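Local coordinates for protein PTS system, IIA component (Streptococcus pneumoniae serotype 4, PDB 5T3U) that probably relays phosphoryl groups as the mannose-type IIA component of a sugar phosphotransferase system associated with fucose utilization, at residues 34-37 with 38-42; 43-46 with 47-50; 62-65 with 66-70. One frame throughout, in Å; residues are numbered along the deposited sequence.

Contact 1 of 3, residues 34-37 with 38-42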
loop_
_atom_site.group_PDB
_atom_site.type_symbol
_atom_site.label_atom_id
_atom_site.label_comp_id
_atom_site.label_asym_id
_atom_site.label_seq_id
_atom_site.Cartn_x
_atom_site.Cartn_y
_atom_site.Cartn_z
ATOM N N THR A 34 2.314 -17.477 -2.701
ATOM C CA THR A 34 3.631 -17.652 -2.074
ATOM C C THR A 34 3.509 -18.656 -0.919
ATOM O O THR A 34 2.402 -18.987 -0.497
ATOM C CB THR A 34 4.221 -16.312 -1.519
ATOM O OG1 THR A 34 3.300 -15.729 -0.600
ATOM C CG2 THR A 34 4.501 -15.316 -2.633
ATOM N N THR A 35 4.648 -19.104 -0.389
ATOM C CA THR A 35 4.657 -19.951 0.811
ATOM C C THR A 35 5.394 -19.291 1.990
ATOM O O THR A 35 6.211 -18.374 1.819
ATOM C CB THR A 35 5.290 -21.331 0.542
ATOM O OG1 THR A 35 6.646 -21.145 0.130
ATOM C CG2 THR A 35 4.524 -22.105 -0.592
ATOM N N ASN A 36 5.101 -19.820 3.167
ATOM C CA ASN A 36 5.548 -19.368 4.478
ATOM C C ASN A 36 7.061 -19.349 4.733
ATOM O O ASN A 36 7.536 -18.619 5.579
ATOM C CB ASN A 36 4.928 -20.337 5.503
ATOM C CG ASN A 36 4.491 -19.651 6.740
ATOM O OD1 ASN A 36 4.119 -18.471 6.715
ATOM N ND2 ASN A 36 4.499 -20.389 7.861
ATOM N N ASP A 37 7.813 -20.175 4.032
ATOM C CA ASP A 37 9.258 -20.139 4.161
ATOM C C ASP A 37 9.879 -19.008 3.333
ATOM O O ASP A 37 11.088 -18.825 3.390
ATOM C CB ASP A 37 9.882 -21.486 3.747
ATOM C CG ASP A 37 9.508 -21.883 2.334
ATOM O OD1 ASP A 37 8.428 -21.465 1.870
ATOM O OD2 ASP A 37 10.279 -22.628 1.682
ATOM N N ARG A 38 9.080 -18.291 2.531
ATOM C CA ARG A 38 9.615 -17.170 1.713
ATOM C C ARG A 38 8.972 -15.823 2.030
ATOM O O ARG A 38 9.622 -14.794 1.960
ATOM C CB ARG A 38 9.434 -17.417 0.207
ATOM C CG ARG A 38 9.948 -18.718 -0.310
ATOM C CD ARG A 38 11.442 -18.909 -0.052
ATOM N NE ARG A 38 12.294 -17.811 -0.540
ATOM C CZ ARG A 38 12.746 -17.685 -1.789
ATOM N NH1 ARG A 38 12.410 -18.562 -2.727
ATOM N NH2 ARG A 38 13.535 -16.659 -2.116
ATOM N N VAL A 39 7.681 -15.827 2.334
ATOM C CA VAL A 39 6.915 -14.598 2.550
ATOM C C VAL A 39 5.932 -14.761 3.670
ATOM O O VAL A 39 5.225 -15.788 3.768
ATOM C CB VAL A 39 6.126 -14.146 1.262
ATOM C CG1 VAL A 39 5.409 -12.804 1.509
ATOM C CG2 VAL A 39 7.070 -14.029 0.060
ATOM N N ARG A 40 5.904 -13.752 4.536
ATOM C CA ARG A 40 4.963 -13.728 5.666
ATOM C C ARG A 40 4.374 -12.349 5.864
ATOM O O ARG A 40 4.970 -11.349 5.462
ATOM C CB ARG A 40 5.678 -14.166 6.960
ATOM C CG ARG A 40 5.993 -15.670 6.955
ATOM C CD ARG A 40 6.578 -16.098 8.305
ATOM N NE ARG A 40 7.271 -17.375 8.151
ATOM C CZ ARG A 40 7.711 -18.117 9.165
ATOM N NH1 ARG A 40 7.516 -17.721 10.423
ATOM N NH2 ARG A 40 8.320 -19.271 8.909
ATOM N N THR A 41 3.226 -12.289 6.524
ATOM C CA THR A 41 2.698 -10.999 6.933
ATOM C C THR A 41 2.439 -10.947 8.430
ATOM O O THR A 41 2.247 -11.980 9.071
ATOM C CB THR A 41 1.381 -10.655 6.192
ATOM O OG1 THR A 41 0.333 -11.517 6.647
ATOM C CG2 THR A 41 1.570 -10.814 4.698
ATOM N N LEU A 42 2.393 -9.740 8.978
ATOM C CA LEU A 42 1.993 -9.575 10.375
ATOM C C LEU A 42 1.239 -8.266 10.521
ATOM O O LEU A 42 1.724 -7.230 10.088
ATOM C CB LEU A 42 3.239 -9.563 11.270
ATOM C CG LEU A 42 3.045 -9.644 12.785
ATOM C CD1 LEU A 42 2.304 -10.957 13.153
ATOM C CD2 LEU A 42 4.443 -9.594 13.469
HETATM O O HOH W 1 3.203 -16.726 1.950
#

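Contact 2 of 3, residues 43-46 with 47-50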
loop_
_atom_site.group_PDB
_atom_site.type_symbol
_atom_site.label_atom_id
_atom_site.label_comp_id
_atom_site.label_asym_id
_atom_site.label_seq_id
_atom_site.Cartn_x
_atom_site.Cartn_y
_atom_site.Cartn_z
ATOM N N GLY A 43 0.063 -8.317 11.150
ATOM C CA GLY A 43 -0.701 -7.116 11.437
ATOM C C GLY A 43 -0.829 -6.870 12.930
ATOM O O GLY A 43 -1.125 -7.786 13.678
ATOM N N LEU A 44 -0.603 -5.629 13.353
ATOM C CA LEU A 44 -0.846 -5.218 14.712
ATOM C C LEU A 44 -2.301 -4.756 14.800
ATOM O O LEU A 44 -2.654 -3.684 14.327
ATOM C CB LEU A 44 0.135 -4.110 15.132
ATOM C CG LEU A 44 -0.123 -3.421 16.488
ATOM C CD1 LEU A 44 -0.226 -4.444 17.608
ATOM C CD2 LEU A 44 0.946 -2.380 16.776
ATOM N N MET A 45 -3.140 -5.599 15.388
ATOM C CA MET A 45 -4.577 -5.416 15.360
ATOM C C MET A 45 -5.061 -4.469 16.463
ATOM O O MET A 45 -4.344 -4.254 17.458
ATOM C CB MET A 45 -5.274 -6.780 15.416
ATOM C CG MET A 45 -4.833 -7.726 14.284
ATOM S SD MET A 45 -5.090 -7.001 12.631
ATOM C CE MET A 45 -6.876 -7.110 12.496
ATOM N N PRO A 46 -6.244 -3.835 16.259
ATOM C CA PRO A 46 -6.898 -3.063 17.335
ATOM C C PRO A 46 -7.006 -3.928 18.594
ATOM O O PRO A 46 -7.363 -5.099 18.493
ATOM C CB PRO A 46 -8.302 -2.797 16.757
ATOM C CG PRO A 46 -8.042 -2.689 15.230
ATOM C CD PRO A 46 -6.950 -3.704 14.964
ATOM N N GLY A 47 -6.667 -3.377 19.756
ATOM C CA GLY A 47 -6.744 -4.141 21.007
ATOM C C GLY A 47 -5.506 -4.987 21.365
ATOM O O GLY A 47 -5.453 -5.535 22.464
ATOM N N GLU A 48 -4.537 -5.113 20.442
ATOM C CA GLU A 48 -3.274 -5.823 20.702
ATOM C C GLU A 48 -2.233 -4.830 21.179
ATOM O O GLU A 48 -2.194 -3.700 20.686
ATOM C CB GLU A 48 -2.736 -6.517 19.431
ATOM C CG GLU A 48 -3.615 -7.630 18.901
ATOM C CD GLU A 48 -2.980 -8.404 17.728
ATOM O OE1 GLU A 48 -1.995 -7.906 17.101
ATOM O OE2 GLU A 48 -3.478 -9.534 17.449
ATOM N N ASN A 49 -1.389 -5.226 22.131
ATOM C CA ASN A 49 -0.339 -4.318 22.633
ATOM C C ASN A 49 0.997 -4.630 21.966
ATOM O O ASN A 49 1.149 -5.690 21.378
ATOM C CB ASN A 49 -0.224 -4.404 24.165
ATOM C CG ASN A 49 0.185 -5.772 24.617
ATOM O OD1 ASN A 49 1.340 -6.166 24.437
ATOM N ND2 ASN A 49 -0.764 -6.538 25.142
ATOM N N ILE A 50 1.945 -3.707 22.050
ATOM C CA ILE A 50 3.242 -3.886 21.416
ATOM C C ILE A 50 4.134 -4.928 22.105
ATOM O O ILE A 50 5.197 -5.279 21.569
ATOM C CB ILE A 50 4.042 -2.547 21.253
ATOM C CG1 ILE A 50 4.228 -1.859 22.607
ATOM C CG2 ILE A 50 3.325 -1.599 20.249
ATOM C CD1 ILE A 50 5.088 -0.632 22.567
HETATM O O HOH W 2 -3.093 -2.009 18.322
#

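Contact 3 of 3, residues 62-65 with 66-70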
loop_
_atom_site.group_PDB
_atom_site.type_symbol
_atom_site.label_atom_id
_atom_site.label_comp_id
_atom_site.label_asym_id
_atom_site.label_seq_id
_atom_site.Cartn_x
_atom_site.Cartn_y
_atom_site.Cartn_z
ATOM N N ASP A 62 13.251 -14.077 12.423
ATOM C CA ASP A 62 14.172 -15.175 12.755
ATOM C C ASP A 62 13.872 -16.423 11.936
ATOM O O ASP A 62 14.773 -17.025 11.349
ATOM C CB ASP A 62 14.073 -15.532 14.250
ATOM C CG ASP A 62 14.655 -14.462 15.157
ATOM O OD1 ASP A 62 15.429 -13.601 14.681
ATOM O OD2 ASP A 62 14.363 -14.497 16.376
ATOM N N GLU A 63 12.607 -16.807 11.885
ATOM C CA GLU A 63 12.221 -17.996 11.131
ATOM C C GLU A 63 12.421 -17.885 9.623
ATOM O O GLU A 63 12.755 -18.860 8.952
ATOM C CB GLU A 63 10.801 -18.422 11.485
ATOM C CG GLU A 63 10.757 -19.057 12.867
ATOM C CD GLU A 63 9.362 -19.123 13.453
ATOM O OE1 GLU A 63 9.255 -18.937 14.686
ATOM O OE2 GLU A 63 8.383 -19.352 12.698
ATOM N N LEU A 64 12.272 -16.679 9.095
ATOM C CA LEU A 64 12.520 -16.447 7.689
ATOM C C LEU A 64 14.017 -16.565 7.442
ATOM O O LEU A 64 14.429 -17.072 6.404
ATOM C CB LEU A 64 11.918 -15.099 7.233
ATOM C CG LEU A 64 10.402 -15.132 6.912
ATOM C CD1 LEU A 64 9.817 -13.722 6.664
ATOM C CD2 LEU A 64 10.069 -16.061 5.715
ATOM N N LEU A 65 14.834 -16.128 8.397
ATOM C CA LEU A 65 16.297 -16.283 8.270
ATOM C C LEU A 65 16.810 -17.735 8.324
ATOM O O LEU A 65 17.955 -18.015 7.875
ATOM C CB LEU A 65 17.077 -15.372 9.241
ATOM C CG LEU A 65 17.065 -13.853 8.991
ATOM C CD1 LEU A 65 17.440 -13.087 10.281
ATOM C CD2 LEU A 65 17.961 -13.438 7.814
ATOM N N ASP A 66 15.984 -18.654 8.822
ATOM C CA ASP A 66 16.362 -20.066 8.794
ATOM C C ASP A 66 16.358 -20.607 7.378
ATOM O O ASP A 66 17.022 -21.604 7.116
ATOM C CB ASP A 66 15.435 -20.947 9.633
ATOM C CG ASP A 66 15.512 -20.652 11.102
ATOM O OD1 ASP A 66 16.601 -20.293 11.601
ATOM O OD2 ASP A 66 14.454 -20.787 11.776
ATOM N N SER A 67 15.590 -19.950 6.486
ATOM C CA SER A 67 15.331 -20.422 5.113
ATOM C C SER A 67 15.800 -19.484 4.030
ATOM O O SER A 67 15.658 -19.795 2.846
ATOM C CB SER A 67 13.821 -20.562 4.880
ATOM O OG SER A 67 13.293 -21.614 5.643
ATOM N N ASN A 68 16.298 -18.319 4.415
ATOM C CA ASN A 68 16.685 -17.321 3.433
ATOM C C ASN A 68 17.944 -16.688 3.937
ATOM O O ASN A 68 18.083 -16.543 5.136
ATOM C CB ASN A 68 15.592 -16.226 3.306
ATOM C CG ASN A 68 14.272 -16.764 2.850
ATOM O OD1 ASN A 68 13.403 -17.080 3.666
ATOM N ND2 ASN A 68 14.108 -16.894 1.552
ATOM N N GLN A 69 18.841 -16.297 3.055
ATOM C CA GLN A 69 20.072 -15.608 3.478
ATOM C C GLN A 69 19.839 -14.189 4.012
ATOM O O GLN A 69 20.544 -13.745 4.931
ATOM C CB GLN A 69 21.072 -15.523 2.328
ATOM C CG GLN A 69 21.686 -16.863 1.916
ATOM C CD GLN A 69 22.668 -16.654 0.774
ATOM O OE1 GLN A 69 22.385 -16.986 -0.375
ATOM N NE2 GLN A 69 23.792 -16.038 1.074
ATOM N N GLU A 70 18.891 -13.472 3.404
ATOM C CA GLU A 70 18.500 -12.148 3.851
ATOM C C GLU A 70 16.987 -12.050 4.005
ATOM O O GLU A 70 16.240 -12.893 3.473
ATOM C CB GLU A 70 18.865 -11.137 2.791
ATOM C CG GLU A 70 20.304 -11.020 2.439
ATOM C CD GLU A 70 20.454 -10.153 1.215
ATOM O OE1 GLU A 70 19.416 -9.688 0.658
ATOM O OE2 GLU A 70 21.604 -9.938 0.806
HETATM O O HOH W 3 17.247 -17.514 12.208
HETATM O O HOH W 4 11.555 -20.507 7.301
#

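Contact 1 of 3, residues 34-37 with 38-42
Arg40 sets CG anti to its own carbonyl carbon (chi1 -71°) and then runs extended as far as NE, which brings the guanidinium alongside Asn36. There Arg40 NE donates to Asn36 O at 2.9 Å. The bond is nearly straight (170°), and the oxygen lies in the guanidinium plane, at its edge. The Asn36 amide is almost parallel to the guanidinium, the planes 16° apart, with ND2 over one face and offset toward the rim. Further back, Asn36 OD1 rests 3.4 Å from Arg40 CG.

The turn closes on Thr35 O, which accepts two backbone bonds. Val39 N donates to Thr35 O at 3.0 Å, and Arg38 N donates to the same oxygen. Thr35 OG1 also donates to Asp37 OD1. Thr34 and Val39 cross at about a right angle, Thr34 OG1 lying 3.7 Å from Val39 CB. The strongest partner of the Thr34 hydroxyl is Glu28 of helix 19-31, by a hydrogen bond; a water also donates to Thr34 OG1 and to Val39 O.

Arg38 bends twice along its chain, and its CD lies 3.5 Å from Asp37 O. Its guanidinium forms a salt bridge with Asp115 and a cation-pi contact with Tyr114. The loop leads from helix 19-31 into strand 39-44, which pairs with strand 7-16. Val39 packs on Leu24 of helix 19-31, whereas Arg40 NH1 forms a salt bridge with Glu63 and a hydrogen bond with Gln60, so that helix 50-65 and the bond at NE together fix the guanidinium.

Contact 2 of 3, residues 43-46 with 47-50
Glu48 folds back across the turn onto Met45 and Leu44. Its CB lies 3.7 Å from Leu44 CD1 and also touches Met45 O. Next, Glu48 CG has Met45 O as its nearest partner, at 3.7 Å, and passes beside Met45 CB. CG stands anti to the carbonyl carbon (chi1 -65°), and the chain is extended beyond it, which lays it beside the Met45 side chain, both heading the same way. The carboxylate carbon CD then meets Met45 CB at 3.6 Å. At the tip, Glu48 OE1 accepts from Met45 N at 3.1 Å. The bond is straight at hydrogen (173°), but the donor stands well above the carboxylate plane. Gly43 O lies 3.5 Å from Glu48 OE1. Glu48 OE2 lies against CB and CG of Met45.

The backbone closes the same loop, with Glu48 N donating to Met45 O at 3.1 Å. A water donates to both Met45 O and Glu48 O and bridges the two carbonyls. Leu44 CD2 makes a looser apolar contact with Ile50 CG2, 4.3 Å away. Met45 and Pro46 pack on Met25 and Met29 of the second subunit.

Asn49 is the N-cap of helix 50-65, its OD1 bonded to Val51 N, and Glu52 accepts from Asn49 N. Met45 to Glu48 form a type II beta turn with Pro46 and Gly47 in the middle; Gly47 takes the positive phi (86°) usual for glycine there. The arrangement is a beta-to-alpha connection, joining the end of a parallel strand to a capped helix.

Contact 3 of 3, residues 62-65 with 66-70
Leu65 CD2 reaches forward to lie 3.9 Å from Gln69 O and also touches Asn68 O. Leu65 and Asp66 bury the most surface in this contact; Asn68 and Leu64 follow about equally. The Leu65 side chain also packs on Val71 of strand 68-75 and on Leu93 in a loop.

Asp66 turns back over the helix. Its CG is anti to the carbonyl carbon (chi1 -66°), which turns the carboxylate back so that OD2 lies 3.6 Å from Glu63 CA. Asp66 CB is 3.5 Å from Glu63 O. Asp66 N makes two weak bonds, to Asp62 O and Glu63 O. A water donates to Asp62 O and, at 2.9 Å, to Asp66 OD1. A second water links Glu63 O with Ser67 OG.

Leu64 contributes mainly its carbonyl. Ser67 N donates to Leu64 O at 3.1 Å. The Leu64 side chain points into the core, against Leu12 and Val71. Asn68 CB approaches Leu64 O to 3.4 Å.

This is the alpha-to-beta half of a beta-alpha-beta crossover: helix 50-65 hands over to strand 68-75, with strand 7-16 lying between the two parallel strands it connects.

How the contacts relate
The three contacts follow the chain through one crossover unit. Contacts 1 and 2 lie at the two ends of strand 39-44, their centres about 20 Å apart. Contacts 2 and 3 lie at the two ends of helix 50-65. Contacts 1 and 3 touch directly, through the Arg40–Glu63 salt bridge, and share one end of the sheet. Both are partly buried, and arginines of contact 1 bring charged links to the surrounding elements. Contact 2 is at the surface, beside the second subunit. There a carboxylate grips a backbone N-H. Contact 3 relies more on helical carbonyls, waters and leucines facing the sheet.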